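Local coordinates for protein isomaltodextranase (Arthrobacter globiformis, PDB 5AWO) that hydrolyses alpha-1,6-glucosidic linkages of dextran-like polysaccharides, releasing isomaltose units one after another from the non-reducing chain ends, at residues A[205-210]-A[221-226]. Residues are numbered along the deposited sequence; the frame is centred on the assembly and turned at random.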
loop_
_atom_site.group_PDB
_atom_site.type_symbol
_atom_site.label_atom_id
_atom_site.label_comp_id
_atom_site.label_asym_id
_atom_site.label_seq_id
_atom_site.Cartn_x
_atom_site.Cartn_y
_atom_site.Cartn_z
ATOM N N TRP A 205 4.609 -12.932 -14.450
ATOM C CA TRP A 205 5.092 -13.525 -15.702
ATOM C C TRP A 205 6.582 -13.884 -15.632
ATOM O O TRP A 205 6.966 -14.970 -16.085
ATOM C CB TRP A 205 4.809 -12.619 -16.884
ATOM C CG TRP A 205 3.355 -12.436 -17.225
ATOM C CD1 TRP A 205 2.278 -12.609 -16.408
ATOM C CD2 TRP A 205 2.829 -12.044 -18.508
ATOM N NE1 TRP A 205 1.119 -12.343 -17.104
ATOM C CE2 TRP A 205 1.424 -11.990 -18.386
ATOM C CE3 TRP A 205 3.407 -11.741 -19.745
ATOM C CZ2 TRP A 205 0.591 -11.642 -19.457
ATOM C CZ3 TRP A 205 2.579 -11.402 -20.814
ATOM C CH2 TRP A 205 1.185 -11.356 -20.662
ATOM N N TYR A 206 7.397 -13.018 -15.047
ATOM C CA TYR A 206 8.790 -13.414 -14.698
ATOM C C TYR A 206 8.823 -14.652 -13.787
ATOM O O TYR A 206 9.530 -15.624 -14.061
ATOM C CB TYR A 206 9.533 -12.253 -14.027
ATOM C CG TYR A 206 10.878 -12.686 -13.499
ATOM C CD1 TYR A 206 11.974 -12.770 -14.354
ATOM C CD2 TYR A 206 11.055 -13.031 -12.173
ATOM C CE1 TYR A 206 13.197 -13.201 -13.886
ATOM C CE2 TYR A 206 12.278 -13.468 -11.705
ATOM C CZ TYR A 206 13.345 -13.552 -12.575
ATOM O OH TYR A 206 14.555 -13.996 -12.046
ATOM N N GLU A 207 8.073 -14.619 -12.702
ATOM C CA GLU A 207 8.195 -15.646 -11.650
ATOM C C GLU A 207 7.879 -17.058 -12.135
ATOM O O GLU A 207 8.714 -17.981 -11.960
ATOM C CB GLU A 207 7.323 -15.291 -10.443
ATOM C CG GLU A 207 7.453 -16.298 -9.299
ATOM C CD GLU A 207 6.789 -15.908 -8.004
ATOM O OE1 GLU A 207 5.910 -15.011 -7.986
ATOM O OE2 GLU A 207 7.148 -16.541 -6.972
ATOM N N ASP A 208 6.697 -17.252 -12.710
ATOM C CA ASP A 208 6.363 -18.609 -13.176
ATOM C C ASP A 208 5.873 -18.706 -14.622
ATOM O O ASP A 208 5.501 -19.778 -15.069
ATOM C CB ASP A 208 5.439 -19.326 -12.178
ATOM C CG ASP A 208 4.050 -18.805 -12.200
ATOM O OD1 ASP A 208 3.799 -17.863 -12.972
ATOM O OD2 ASP A 208 3.234 -19.351 -11.426
ATOM N N GLY A 209 5.958 -17.628 -15.385
ATOM C CA GLY A 209 5.598 -17.674 -16.779
ATOM C C GLY A 209 4.147 -18.007 -17.096
ATOM O O GLY A 209 3.857 -18.411 -18.242
ATOM N N ARG A 210 3.271 -17.834 -16.095
ATOM C CA ARG A 210 1.861 -18.218 -16.171
ATOM C C ARG A 210 0.973 -17.006 -15.988
ATOM O O ARG A 210 1.278 -16.138 -15.175
ATOM C CB ARG A 210 1.517 -19.274 -15.095
ATOM C CG ARG A 210 2.163 -20.649 -15.280
ATOM C CD ARG A 210 1.665 -21.668 -14.255
ATOM N NE ARG A 210 2.362 -22.970 -14.356
ATOM C CZ ARG A 210 2.059 -24.077 -13.661
ATOM N NH1 ARG A 210 1.037 -24.112 -12.806
ATOM N NH2 ARG A 210 2.793 -25.183 -13.823
ATOM N N HIS A 221 10.979 -18.434 -14.060
ATOM C CA HIS A 221 12.314 -18.191 -13.480
ATOM C C HIS A 221 12.490 -18.652 -12.059
ATOM O O HIS A 221 13.620 -18.675 -11.560
ATOM C CB HIS A 221 12.713 -16.734 -13.696
ATOM C CG HIS A 221 12.777 -16.399 -15.141
ATOM N ND1 HIS A 221 11.666 -16.046 -15.870
ATOM C CD2 HIS A 221 13.784 -16.530 -16.040
ATOM C CE1 HIS A 221 11.998 -15.906 -17.140
ATOM N NE2 HIS A 221 13.283 -16.202 -17.270
ATOM N N GLY A 222 11.385 -19.061 -11.415
ATOM C CA GLY A 222 11.440 -19.723 -10.120
ATOM C C GLY A 222 11.373 -18.796 -8.924
ATOM O O GLY A 222 11.665 -17.592 -9.009
ATOM N N ARG A 223 11.075 -19.403 -7.787
ATOM C CA ARG A 223 10.817 -18.674 -6.563
ATOM C C ARG A 223 12.067 -18.025 -5.981
ATOM O O ARG A 223 12.046 -16.873 -5.549
ATOM C CB ARG A 223 10.202 -19.639 -5.540
ATOM C CG ARG A 223 9.811 -18.999 -4.235
ATOM C CD ARG A 223 8.717 -17.991 -4.452
ATOM N NE ARG A 223 8.296 -17.427 -3.175
ATOM C CZ ARG A 223 7.477 -16.391 -3.039
ATOM N NH1 ARG A 223 6.986 -15.796 -4.116
ATOM N NH2 ARG A 223 7.145 -15.968 -1.826
ATOM N N ALA A 224 13.178 -18.755 -5.955
ATOM C CA ALA A 224 14.379 -18.213 -5.351
ATOM C C ALA A 224 14.883 -17.018 -6.160
ATOM O O ALA A 224 15.296 -16.006 -5.601
ATOM C CB ALA A 224 15.461 -19.299 -5.237
ATOM N N ASN A 225 14.807 -17.124 -7.480
ATOM C CA ASN A 225 15.251 -16.041 -8.348
ATOM C C ASN A 225 14.374 -14.797 -8.203
ATOM O O ASN A 225 14.871 -13.683 -8.196
ATOM C CB ASN A 225 15.284 -16.496 -9.798
ATOM C CG ASN A 225 16.458 -17.403 -10.094
ATOM O OD1 ASN A 225 17.433 -17.433 -9.341
ATOM N ND2 ASN A 225 16.364 -18.138 -11.173
ATOM N N TYR A 226 13.075 -15.005 -8.068
ATOM C CA TYR A 226 12.138 -13.906 -7.814
ATOM C C TYR A 226 12.438 -13.199 -6.505
ATOM O O TYR A 226 12.509 -11.962 -6.447
ATOM C CB TYR A 226 10.726 -14.486 -7.778
ATOM C CG TYR A 226 9.604 -13.489 -7.558
ATOM C CD1 TYR A 226 9.318 -12.522 -8.502
ATOM C CD2 TYR A 226 8.817 -13.549 -6.431
ATOM C CE1 TYR A 226 8.285 -11.630 -8.316
ATOM C CE2 TYR A 226 7.760 -12.673 -6.241
ATOM C CZ TYR A 226 7.494 -11.723 -7.184
ATOM O OH TYR A 226 6.434 -10.835 -7.023
HETATM O O HOH W 1 4.708 -14.237 -5.408
#
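Two backbone N-H groups grip Glu-207 O. Gly-222 N, of the N-cap residue, lies 2.9 Å from Glu-207 O in the carbonyl plane; His-221 N sits above that plane, 3.1 Å from the same oxygen. Tyr-206 O is held by His-221 ND1 at 2.8 Å, on a lone pair and in the imidazole plane; His-221 N adds a weak bond. Carbonyls near the C-terminal end of helix 203-208, after GH27 barrel strand 197-200, thus accept from residues just ahead of helix 223-237, which leads to strand 242-245. The Tyr-206 side chain is about 10 Å from that of Asp-201, the likely nucleophile. Tyr-206 CG lies anti to its backbone N (chi1 172°), which turns one ring face to His-221, whose CB is 3.4 Å from Tyr-206 CZ. The two ring planes differ by 4° but are so offset that they hardly overlap. An alanine in place of Tyr-206 would remove this ring and would probably loosen the seating of His-221 CB. The extended Glu-207 stacks its carboxylate on a face of the Tyr-226 ring. Glu-207 OE2 uses its syn lone pair for a salt bridge to Arg-223 NH1 (3.0 Å), nearly coplanar with the guanidinium. Asp-158 OD2 hydrogen-bonds His-221 NE2, and Glu-257 OE2 hydrogen-bonds Tyr-226 OH. With ND1 donating and NE2 facing a carboxylate, His-221 may well be protonated; Arg-223 would tend to keep Glu-207 ionised.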